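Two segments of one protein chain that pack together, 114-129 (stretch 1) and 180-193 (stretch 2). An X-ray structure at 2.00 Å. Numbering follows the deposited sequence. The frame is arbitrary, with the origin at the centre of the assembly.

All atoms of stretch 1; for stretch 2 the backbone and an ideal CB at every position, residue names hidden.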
ATOM      1  N   ASN A 114      12.334   2.578  11.303  1.00 19.97           N
ATOM      2  CA  ASN A 114      13.674   2.353  10.793  1.00 21.46           C
ATOM      3  C   ASN A 114      14.050   0.995  11.330  1.00 19.41           C
ATOM      4  O   ASN A 114      14.231   0.847  12.548  1.00 19.94           O
ATOM      5  CB  ASN A 114      14.662   3.347  11.359  1.00 25.78           C
ATOM      6  CG  ASN A 114      15.293   4.182  10.304  1.00 34.55           C
ATOM      7  OD1 ASN A 114      14.611   4.998   9.635  1.00 38.09           O
ATOM      8  ND2 ASN A 114      16.609   4.002  10.120  1.00 34.85           N
ATOM      9  N   LEU A 115      14.201   0.016  10.446  1.00 14.91           N
ATOM     10  CA  LEU A 115      14.564  -1.331  10.892  1.00 17.97           C
ATOM     11  C   LEU A 115      16.053  -1.410  11.176  1.00 17.62           C
ATOM     12  O   LEU A 115      16.489  -2.319  11.845  1.00 16.63           O
ATOM     13  CB  LEU A 115      14.224  -2.376   9.833  1.00 19.32           C
ATOM     14  CG  LEU A 115      12.741  -2.555   9.516  1.00 21.98           C
ATOM     15  CD1 LEU A 115      12.600  -3.584   8.386  1.00 22.70           C
ATOM     16  CD2 LEU A 115      12.000  -3.029  10.748  1.00 20.83           C
ATOM     17  N   HIS A 116      16.827  -0.462  10.656  1.00 18.32           N
ATOM     18  CA  HIS A 116      18.284  -0.451  10.890  1.00 18.87           C
ATOM     19  C   HIS A 116      19.038  -1.637  10.344  1.00 20.06           C
ATOM     20  O   HIS A 116      20.017  -2.120  10.929  1.00 21.71           O
ATOM     21  CB  HIS A 116      18.581  -0.276  12.376  1.00 20.04           C
ATOM     22  CG  HIS A 116      18.404   1.130  12.838  1.00 19.84           C
ATOM     23  ND1 HIS A 116      19.349   2.102  12.604  1.00 20.87           N
ATOM     24  CD2 HIS A 116      17.347   1.759  13.405  1.00 19.61           C
ATOM     25  CE1 HIS A 116      18.882   3.274  13.002  1.00 20.39           C
ATOM     26  NE2 HIS A 116      17.667   3.094  13.489  1.00 21.40           N
ATOM     27  N   VAL A 117      18.565  -2.116   9.203  1.00 18.59           N
ATOM     28  CA  VAL A 117      19.200  -3.209   8.496  1.00 17.53           C
ATOM     29  C   VAL A 117      18.836  -2.926   7.068  1.00 17.02           C
ATOM     30  O   VAL A 117      17.865  -2.236   6.820  1.00 17.52           O
ATOM     31  CB  VAL A 117      18.571  -4.594   8.839  1.00 19.13           C
ATOM     32  CG1 VAL A 117      18.764  -4.891  10.275  1.00 17.91           C
ATOM     33  CG2 VAL A 117      17.047  -4.599   8.441  1.00 14.31           C
ATOM     34  N   ILE A 118      19.601  -3.464   6.135  1.00 17.56           N
ATOM     35  CA  ILE A 118      19.279  -3.320   4.735  1.00 19.81           C
ATOM     36  C   ILE A 118      18.322  -4.472   4.390  1.00 20.11           C
ATOM     37  O   ILE A 118      18.503  -5.577   4.874  1.00 19.65           O
ATOM     38  CB  ILE A 118      20.561  -3.425   3.867  1.00 19.82           C
ATOM     39  CG1 ILE A 118      21.284  -2.068   3.896  1.00 21.63           C
ATOM     40  CG2 ILE A 118      20.239  -3.845   2.432  1.00 19.39           C
ATOM     41  CD1 ILE A 118      22.619  -2.054   3.086  1.00 23.11           C
ATOM     42  N   VAL A 119      17.317  -4.205   3.558  1.00 17.73           N
ATOM     43  CA  VAL A 119      16.357  -5.239   3.179  1.00 18.37           C
ATOM     44  C   VAL A 119      16.559  -5.660   1.737  1.00 17.66           C
ATOM     45  O   VAL A 119      16.639  -4.823   0.856  1.00 17.45           O
ATOM     46  CB  VAL A 119      14.901  -4.716   3.367  1.00 19.09           C
ATOM     47  CG1 VAL A 119      13.868  -5.866   3.145  1.00 17.60           C
ATOM     48  CG2 VAL A 119      14.770  -4.136   4.794  1.00 18.08           C
ATOM     49  N   ASN A 120      16.679  -6.958   1.487  1.00 17.96           N
ATOM     50  CA  ASN A 120      16.818  -7.401   0.109  1.00 17.76           C
ATOM     51  C   ASN A 120      15.371  -7.533  -0.418  1.00 18.67           C
ATOM     52  O   ASN A 120      14.712  -8.555  -0.201  1.00 18.56           O
ATOM     53  CB  ASN A 120      17.561  -8.759   0.047  1.00 19.75           C
ATOM     54  CG  ASN A 120      17.839  -9.215  -1.388  1.00 21.21           C
ATOM     55  OD1 ASN A 120      17.165  -8.810  -2.303  1.00 20.71           O
ATOM     56  ND2 ASN A 120      18.832 -10.061  -1.568  1.00 22.66           N
ATOM     57  N   LEU A 121      14.890  -6.512  -1.123  1.00 17.79           N
ATOM     58  CA  LEU A 121      13.511  -6.522  -1.623  1.00 20.40           C
ATOM     59  C   LEU A 121      13.230  -7.561  -2.723  1.00 21.98           C
ATOM     60  O   LEU A 121      12.153  -8.188  -2.726  1.00 21.19           O
ATOM     61  CB  LEU A 121      13.133  -5.125  -2.110  1.00 17.98           C
ATOM     62  CG  LEU A 121      13.284  -3.994  -1.079  1.00 17.11           C
ATOM     63  CD1 LEU A 121      12.848  -2.697  -1.710  1.00 18.14           C
ATOM     64  CD2 LEU A 121      12.447  -4.290   0.165  1.00 17.30           C
ATOM     65  N   ASP A 122      14.196  -7.741  -3.633  1.00 22.61           N
ATOM     66  CA  ASP A 122      14.082  -8.723  -4.727  1.00 24.64           C
ATOM     67  C   ASP A 122      13.874 -10.102  -4.117  1.00 24.53           C
ATOM     68  O   ASP A 122      13.038 -10.879  -4.588  1.00 25.07           O
ATOM     69  CB  ASP A 122      15.364  -8.783  -5.574  1.00 28.41           C
ATOM     70  CG  ASP A 122      15.535  -7.580  -6.504  1.00 33.67           C
ATOM     71  OD1 ASP A 122      14.717  -7.378  -7.425  1.00 36.68           O
ATOM     72  OD2 ASP A 122      16.522  -6.835  -6.337  1.00 38.54           O
ATOM     73  N   LYS A 123      14.630 -10.402  -3.062  1.00 22.30           N
ATOM     74  CA  LYS A 123      14.518 -11.697  -2.414  1.00 22.79           C
ATOM     75  C   LYS A 123      13.256 -11.824  -1.587  1.00 23.95           C
ATOM     76  O   LYS A 123      12.584 -12.863  -1.643  1.00 25.46           O
ATOM     77  CB  LYS A 123      15.728 -11.967  -1.532  1.00 23.32           C
ATOM     78  CG  LYS A 123      15.730 -13.361  -0.914  1.00 21.40           C
ATOM     79  CD  LYS A 123      16.997 -13.582  -0.103  1.00 22.85           C
ATOM     80  CE  LYS A 123      17.039 -15.012   0.464  1.00 23.42           C
ATOM     81  NZ  LYS A 123      18.285 -15.239   1.218  1.00 25.51           N
ATOM     82  N   ALA A 124      12.942 -10.785  -0.808  1.00 20.28           N
ATOM     83  CA  ALA A 124      11.748 -10.788   0.018  1.00 21.05           C
ATOM     84  C   ALA A 124      10.475 -10.886  -0.853  1.00 21.16           C
ATOM     85  O   ALA A 124       9.493 -11.556  -0.475  1.00 20.52           O
ATOM     86  CB  ALA A 124      11.694  -9.488   0.903  1.00 19.43           C
ATOM     87  N   ALA A 125      10.497 -10.226  -2.008  1.00 19.84           N
ATOM     88  CA  ALA A 125       9.339 -10.216  -2.899  1.00 21.36           C
ATOM     89  C   ALA A 125       8.866 -11.612  -3.284  1.00 23.11           C
ATOM     90  O   ALA A 125       7.677 -11.821  -3.490  1.00 22.18           O
ATOM     91  CB  ALA A 125       9.631  -9.435  -4.145  1.00 20.43           C
ATOM     92  N   PHE A 126       9.781 -12.563  -3.396  1.00 24.29           N
ATOM     93  CA  PHE A 126       9.363 -13.896  -3.762  1.00 26.23           C
ATOM     94  C   PHE A 126       9.293 -14.891  -2.614  1.00 27.40           C
ATOM     95  O   PHE A 126       8.954 -16.043  -2.831  1.00 28.80           O
ATOM     96  CB  PHE A 126      10.255 -14.418  -4.877  1.00 30.94           C
ATOM     97  CG  PHE A 126      10.061 -13.691  -6.169  1.00 35.75           C
ATOM     98  CD1 PHE A 126      11.144 -13.088  -6.816  1.00 38.12           C
ATOM     99  CD2 PHE A 126       8.781 -13.523  -6.692  1.00 38.53           C
ATOM    100  CE1 PHE A 126      10.953 -12.313  -7.969  1.00 40.75           C
ATOM    101  CE2 PHE A 126       8.567 -12.742  -7.850  1.00 41.17           C
ATOM    102  CZ  PHE A 126       9.659 -12.133  -8.487  1.00 40.88           C
ATOM    103  N   LEU A 127       9.621 -14.479  -1.394  1.00 25.44           N
ATOM    104  CA  LEU A 127       9.523 -15.411  -0.284  1.00 26.21           C
ATOM    105  C   LEU A 127       8.412 -15.010   0.702  1.00 28.75           C
ATOM    106  O   LEU A 127       7.960 -15.825   1.514  1.00 27.47           O
ATOM    107  CB  LEU A 127      10.874 -15.549   0.436  1.00 25.12           C
ATOM    108  CG  LEU A 127      12.086 -15.964  -0.440  1.00 24.75           C
ATOM    109  CD1 LEU A 127      13.345 -15.940   0.428  1.00 23.22           C
ATOM    110  CD2 LEU A 127      11.897 -17.348  -1.085  1.00 24.03           C
ATOM    111  N   LEU A 128       7.991 -13.744   0.651  1.00 29.84           N
ATOM    112  CA  LEU A 128       6.910 -13.289   1.505  1.00 32.00           C
ATOM    113  C   LEU A 128       5.675 -13.558   0.683  1.00 34.91           C
ATOM    114  O   LEU A 128       5.756 -13.825  -0.496  1.00 35.70           O
ATOM    115  CB  LEU A 128       6.964 -11.771   1.749  1.00 29.83           C
ATOM    116  CG  LEU A 128       8.016 -11.135   2.663  1.00 27.57           C
ATOM    117  CD1 LEU A 128       7.982  -9.600   2.535  1.00 29.63           C
ATOM    118  CD2 LEU A 128       7.745 -11.557   4.078  1.00 27.99           C
ATOM    119  N   GLU A 129       4.522 -13.480   1.316  1.00 38.61           N
ATOM    120  CA  GLU A 129       3.268 -13.634   0.598  1.00 40.33           C
ATOM    121  C   GLU A 129       2.782 -12.212   0.307  1.00 40.66           C
ATOM    122  O   GLU A 129       3.533 -11.238   0.479  1.00 40.42           O
ATOM    123  CB  GLU A 129       2.252 -14.348   1.486  1.00 42.32           C
ATOM    124  CG  GLU A 129       2.226 -15.864   1.311  1.00 47.00           C
ATOM    125  CD  GLU A 129       1.743 -16.271  -0.077  1.00 49.28           C
ATOM    126  OE1 GLU A 129       2.523 -16.140  -1.047  1.00 50.03           O
ATOM    127  OE2 GLU A 129       0.574 -16.710  -0.197  1.00 51.34           O
ATOM    128  N   UNK A 180      10.768  -9.856  12.026  1.00 20.95           N
ATOM    129  CA  UNK A 180      11.015 -11.258  12.339  1.00 21.15           C
ATOM    130  C   UNK A 180      10.844 -12.131  11.110  1.00 21.73           C
ATOM    131  O   UNK A 180      11.624 -13.052  10.891  1.00 22.91           O
ATOM    132  CB  UNK A 180      10.079 -11.731  13.453  1.00 21.15           C
ATOM    133  N   UNK A 181       9.838 -11.850  10.291  1.00 20.60           N
ATOM    134  CA  UNK A 181       9.675 -12.664   9.102  1.00 23.15           C
ATOM    135  C   UNK A 181      10.844 -12.406   8.125  1.00 21.66           C
ATOM    136  O   UNK A 181      11.381 -13.344   7.532  1.00 17.95           O
ATOM    137  CB  UNK A 181       8.330 -12.368   8.436  1.00 23.15           C
ATOM    138  N   UNK A 182      11.254 -11.146   7.968  1.00 19.95           N
ATOM    139  CA  UNK A 182      12.364 -10.882   7.070  1.00 19.86           C
ATOM    140  C   UNK A 182      13.648 -11.578   7.552  1.00 20.61           C
ATOM    141  O   UNK A 182      14.427 -12.082   6.736  1.00 19.85           O
ATOM    142  CB  UNK A 182      12.590  -9.374   6.947  1.00 19.86           C
ATOM    143  N   UNK A 183      13.864 -11.627   8.865  1.00 20.67           N
ATOM    144  CA  UNK A 183      15.066 -12.298   9.415  1.00 22.07           C
ATOM    145  C   UNK A 183      14.926 -13.794   9.150  1.00 22.35           C
ATOM    146  O   UNK A 183      15.852 -14.471   8.692  1.00 21.71           O
ATOM    147  CB  UNK A 183      15.234 -12.023  10.911  1.00 22.07           C
ATOM    148  N   UNK A 184      13.735 -14.306   9.409  1.00 23.47           N
ATOM    149  CA  UNK A 184      13.469 -15.730   9.205  1.00 24.92           C
ATOM    150  C   UNK A 184      13.780 -16.146   7.758  1.00 24.85           C
ATOM    151  O   UNK A 184      14.436 -17.165   7.521  1.00 24.87           O
ATOM    152  CB  UNK A 184      12.012 -16.050   9.546  1.00 24.92           C
ATOM    153  N   UNK A 185      13.345 -15.342   6.796  1.00 22.63           N
ATOM    154  CA  UNK A 185      13.575 -15.624   5.376  1.00 20.86           C
ATOM    155  C   UNK A 185      14.987 -15.206   4.925  1.00 21.25           C
ATOM    156  O   UNK A 185      15.322 -15.322   3.747  1.00 19.69           O
ATOM    157  CB  UNK A 185      12.525 -14.904   4.527  1.00 20.86           C
ATOM    158  N   UNK A 186      15.817 -14.760   5.863  1.00 20.61           N
ATOM    159  CA  UNK A 186      17.186 -14.340   5.531  1.00 22.12           C
ATOM    160  C   UNK A 186      17.208 -13.254   4.430  1.00 20.41           C
ATOM    161  O   UNK A 186      17.922 -13.358   3.420  1.00 16.59           O
ATOM    162  CB  UNK A 186      18.004 -15.552   5.081  1.00 22.12           C
ATOM    163  N   UNK A 187      16.428 -12.204   4.658  1.00 19.60           N
ATOM    164  CA  UNK A 187      16.310 -11.099   3.721  1.00 20.30           C
ATOM    165  C   UNK A 187      16.864  -9.779   4.244  1.00 20.49           C
ATOM    166  O   UNK A 187      16.615  -8.725   3.645  1.00 22.10           O
ATOM    167  CB  UNK A 187      14.840 -10.913   3.342  1.00 20.30           C
ATOM    168  N   UNK A 188      17.593  -9.805   5.357  1.00 21.32           N
ATOM    169  CA  UNK A 188      18.143  -8.560   5.879  1.00 22.02           C
ATOM    170  C   UNK A 188      19.636  -8.676   6.123  1.00 23.81           C
ATOM    171  O   UNK A 188      20.163  -9.771   6.348  1.00 23.12           O
ATOM    172  CB  UNK A 188      17.431  -8.163   7.174  1.00 22.02           C
ATOM    173  N   UNK A 189      20.320  -7.545   6.013  1.00 21.96           N
ATOM    174  CA  UNK A 189      21.765  -7.483   6.230  1.00 25.10           C
ATOM    175  C   UNK A 189      21.932  -6.367   7.247  1.00 23.82           C
ATOM    176  O   UNK A 189      21.550  -5.223   6.977  1.00 22.27           O
ATOM    177  CB  UNK A 189      22.554  -7.230   4.944  1.00 25.10           C
ATOM    178  N   UNK A 190      22.462  -6.691   8.439  1.00 22.72           N
ATOM    179  CA  UNK A 190      22.660  -5.696   9.503  1.00 23.12           C
ATOM    180  C   UNK A 190      23.978  -4.933   9.293  1.00 23.77           C
ATOM    181  O   UNK A 190      24.951  -5.119  10.032  1.00 21.96           O
ATOM    182  CB  UNK A 190      22.655  -6.374  10.875  1.00 23.12           C
ATOM    183  N   UNK A 191      23.986  -4.064   8.281  1.00 23.31           N
ATOM    184  CA  UNK A 191      25.197  -3.312   7.923  1.00 24.24           C
ATOM    185  C   UNK A 191      25.744  -2.364   8.964  1.00 23.49           C
ATOM    186  O   UNK A 191      26.876  -1.889   8.832  1.00 22.35           O
ATOM    187  CB  UNK A 191      24.919  -2.502   6.655  1.00 24.24           C
ATOM    188  N   UNK A 192      24.963  -2.065   9.998  1.00 20.64           N
ATOM    189  CA  UNK A 192      25.442  -1.144  11.022  1.00 22.36           C
ATOM    190  C   UNK A 192      26.286  -1.893  12.075  1.00 23.40           C
ATOM    191  O   UNK A 192      26.846  -1.296  12.991  1.00 22.20           O
ATOM    192  CB  UNK A 192      24.261  -0.435  11.688  1.00 22.36           C
ATOM    193  N   UNK A 193      26.373  -3.207  11.908  1.00 23.10           N
ATOM    194  CA  UNK A 193      27.118  -4.058  12.818  1.00 25.60           C
ATOM    195  C   UNK A 193      28.429  -4.464  12.132  1.00 26.00           C
ATOM    196  O   UNK A 193      28.565  -4.357  10.885  1.00 25.35           O
ATOM    197  CB  UNK A 193      26.297  -5.284  13.222  1.00 25.60           C
TER

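Position 180 lies in a helix, and its ideal CB has no atom of stretch 1 within 5.5 Å; the contact sets no preference, and the residue is Asp-180. At 181 CA-to-CB points toward stretch 1, with the ideal CB 4.5 Å from Leu-128 CD2. An apolar residue or a long chain with an aliphatic stem would suit. It is Lys-181, whose CG packs 3.5 Å from Leu-128 CD2.

Position 182 also points toward stretch 1, but its ideal CB is still 5.3 Å from Val-119 CG1. The surroundings are methyl groups of Leu-115, Val-119, Ala-124 and Leu-128, so an apolar chain long enough to bridge the gap is expected; leucine, isoleucine or methionine would serve. Leu-182 (chi1 m, chi2 t) sets CD2 3.8 Å from Ala-124 CB and 4.1 Å from Leu-128 CD1, and both its methyls lie near Val-119 CG1.

Positions 183 and 184 are helical and out of reach; they are Val-183 and Glu-184.

At 185 CA-to-CB points toward stretch 1, and the ideal CB stands 4.3 Å from Leu-127 CD1. A medium or large apolar residue fits. Leu-185 places CD1 3.6 Å from Leu-128 CD2 and 3.9 Å from Leu-127 CB.

Position 186 has phi/psi of 55/52, a left-handed conformation that glycine, asparagine or aspartate adopts most readily. The ideal CB is 3.9 Å from Lys-123 NZ, which favours an acidic or polar choice. Asp-186 closes a Schellman motif; its OD2 forms a salt bridge with Lys-123 NZ at 3.5 Å, and the same NZ donates to Asp-186 O at 2.9 Å.

At 187 the ideal CB lies 4.2 Å from Ala-124 CB and 4.3 Å from Asn-120 O. A small residue such as alanine, serine or cysteine would suit. Cys-187 (chi1 m) packs SG 3.7 Å from Lys-123 CG, and its backbone O accepts from Asn-120 N at 2.8 Å.

Positions 188 and 189 pair antiparallel with Val-119 and Ile-118. At 188 the CB shares a sheet face with Val-119, so a beta-branched apolar residue suits; Val-188 brings CB 3.7 Å from Val-117 CG2. Position 189 turns to the face of Ile-118, where many long or branched residues could stand. Lys-189 leads its end away, while its N donates to Ile-118 O at 2.9 Å and its O accepts from Ile-118 N at 2.8 Å.

Position 190 points away and opens a type I turn, so several residues would do, proline among them since phi is -84°; Pro-190 rests CB 4.2 Å from Val-117 CG1. At 191 the ideal CB lies 4.3 Å from Ile-118 CD1, so an apolar residue fits: Val-191 CG1 meets Ile-118 CG1 at 3.8 Å. Position 192 points toward stretch 1, its ideal CB 5.6 Å from His-116 ND1; glutamate, glutamine or aspartate could offer an acceptor. Glu-192 OE2 accepts from His-116 ND1 at 2.8 Å. Position 193 has no contact; it is Glu-193.

Stretch 2 (180-193) DKLVELDCVKPVEE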
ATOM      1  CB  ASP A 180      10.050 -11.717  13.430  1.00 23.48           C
ATOM      2  CG  ASP A 180      10.390 -11.135  14.776  1.00 24.05           C
ATOM      3  OD1 ASP A 180       9.509 -11.094  15.676  1.00 25.59           O
ATOM      4  OD2 ASP A 180      11.547 -10.709  14.938  1.00 25.07           O
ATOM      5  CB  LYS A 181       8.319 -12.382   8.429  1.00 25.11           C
ATOM      6  CG  LYS A 181       8.060 -13.217   7.149  1.00 33.48           C
ATOM      7  CD  LYS A 181       8.103 -14.756   7.400  1.00 37.57           C
ATOM      8  CE  LYS A 181       6.919 -15.451   6.716  1.00 40.05           C
ATOM      9  NZ  LYS A 181       7.041 -16.959   6.654  1.00 44.94           N
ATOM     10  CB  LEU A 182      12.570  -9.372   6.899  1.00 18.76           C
ATOM     11  CG  LEU A 182      11.423  -8.706   6.144  1.00 20.04           C
ATOM     12  CD1 LEU A 182      11.503  -7.168   6.342  1.00 22.23           C
ATOM     13  CD2 LEU A 182      11.457  -9.094   4.656  1.00 19.52           C
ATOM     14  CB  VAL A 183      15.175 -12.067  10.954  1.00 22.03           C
ATOM     15  CG1 VAL A 183      16.244 -12.974  11.577  1.00 22.38           C
ATOM     16  CG2 VAL A 183      15.532 -10.589  11.240  1.00 23.69           C
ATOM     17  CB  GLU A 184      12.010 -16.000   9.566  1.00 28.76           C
ATOM     18  CG  GLU A 184      11.635 -17.431   9.775  1.00 37.66           C
ATOM     19  CD  GLU A 184      10.236 -17.696   9.266  1.00 41.96           C
ATOM     20  OE1 GLU A 184       9.324 -16.892   9.581  1.00 46.55           O
ATOM     21  OE2 GLU A 184      10.050 -18.694   8.538  1.00 46.02           O
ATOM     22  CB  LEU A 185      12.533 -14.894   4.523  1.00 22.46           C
ATOM     23  CG  LEU A 185      11.047 -15.261   4.762  1.00 23.87           C
ATOM     24  CD1 LEU A 185      10.153 -14.227   4.081  1.00 22.20           C
ATOM     25  CD2 LEU A 185      10.761 -16.701   4.213  1.00 24.50           C
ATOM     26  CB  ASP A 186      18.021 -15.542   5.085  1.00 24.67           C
ATOM     27  CG  ASP A 186      19.496 -15.186   4.909  1.00 27.98           C
ATOM     28  OD1 ASP A 186      19.985 -14.236   5.548  1.00 30.08           O
ATOM     29  OD2 ASP A 186      20.174 -15.864   4.133  1.00 31.84           O
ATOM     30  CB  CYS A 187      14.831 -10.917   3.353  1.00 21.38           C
ATOM     31  SG  CYS A 187      14.181 -12.203   2.227  1.00 19.71           S
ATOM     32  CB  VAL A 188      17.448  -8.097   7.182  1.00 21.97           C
ATOM     33  CG1 VAL A 188      15.928  -7.859   6.926  1.00 21.97           C
ATOM     34  CG2 VAL A 188      17.650  -9.109   8.281  1.00 24.25           C
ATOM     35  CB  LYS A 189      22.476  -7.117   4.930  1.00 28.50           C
ATOM     36  CG  LYS A 189      23.993  -7.070   5.068  1.00 35.80           C
ATOM     37  CD  LYS A 189      24.687  -7.416   3.743  1.00 39.46           C
ATOM     38  CE  LYS A 189      26.210  -7.155   3.825  1.00 39.71           C
ATOM     39  NZ  LYS A 189      26.859  -7.779   2.639  1.00 44.00           N
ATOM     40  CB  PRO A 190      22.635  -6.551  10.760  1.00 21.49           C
ATOM     41  CG  PRO A 190      23.353  -7.837  10.291  1.00 23.06           C
ATOM     42  CD  PRO A 190      22.842  -8.052   8.874  1.00 22.33           C
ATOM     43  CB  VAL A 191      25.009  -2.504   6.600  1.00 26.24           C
ATOM     44  CG1 VAL A 191      23.796  -1.590   6.684  1.00 23.94           C
ATOM     45  CG2 VAL A 191      26.271  -1.665   6.325  1.00 34.01           C
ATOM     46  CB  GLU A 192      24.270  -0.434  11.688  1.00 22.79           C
ATOM     47  CG  GLU A 192      23.420   0.420  10.719  1.00 24.44           C
ATOM     48  CD  GLU A 192      22.207   1.067  11.395  1.00 23.02           C
ATOM     49  OE1 GLU A 192      22.171   1.120  12.628  1.00 23.95           O
ATOM     50  OE2 GLU A 192      21.286   1.526  10.701  1.00 28.17           O
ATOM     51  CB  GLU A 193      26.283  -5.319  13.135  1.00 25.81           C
ATOM     52  CG  GLU A 193      24.909  -5.012  13.751  1.00 24.96           C
ATOM     53  CD  GLU A 193      24.999  -4.393  15.143  1.00 28.43           C
ATOM     54  OE1 GLU A 193      26.120  -4.351  15.695  1.00 28.90           O
ATOM     55  OE2 GLU A 193      23.954  -3.949  15.698  1.00 27.97           O
TER
HETATM   56  O   HOH W   1      22.435  -3.030  11.159  1.00 22.05           O
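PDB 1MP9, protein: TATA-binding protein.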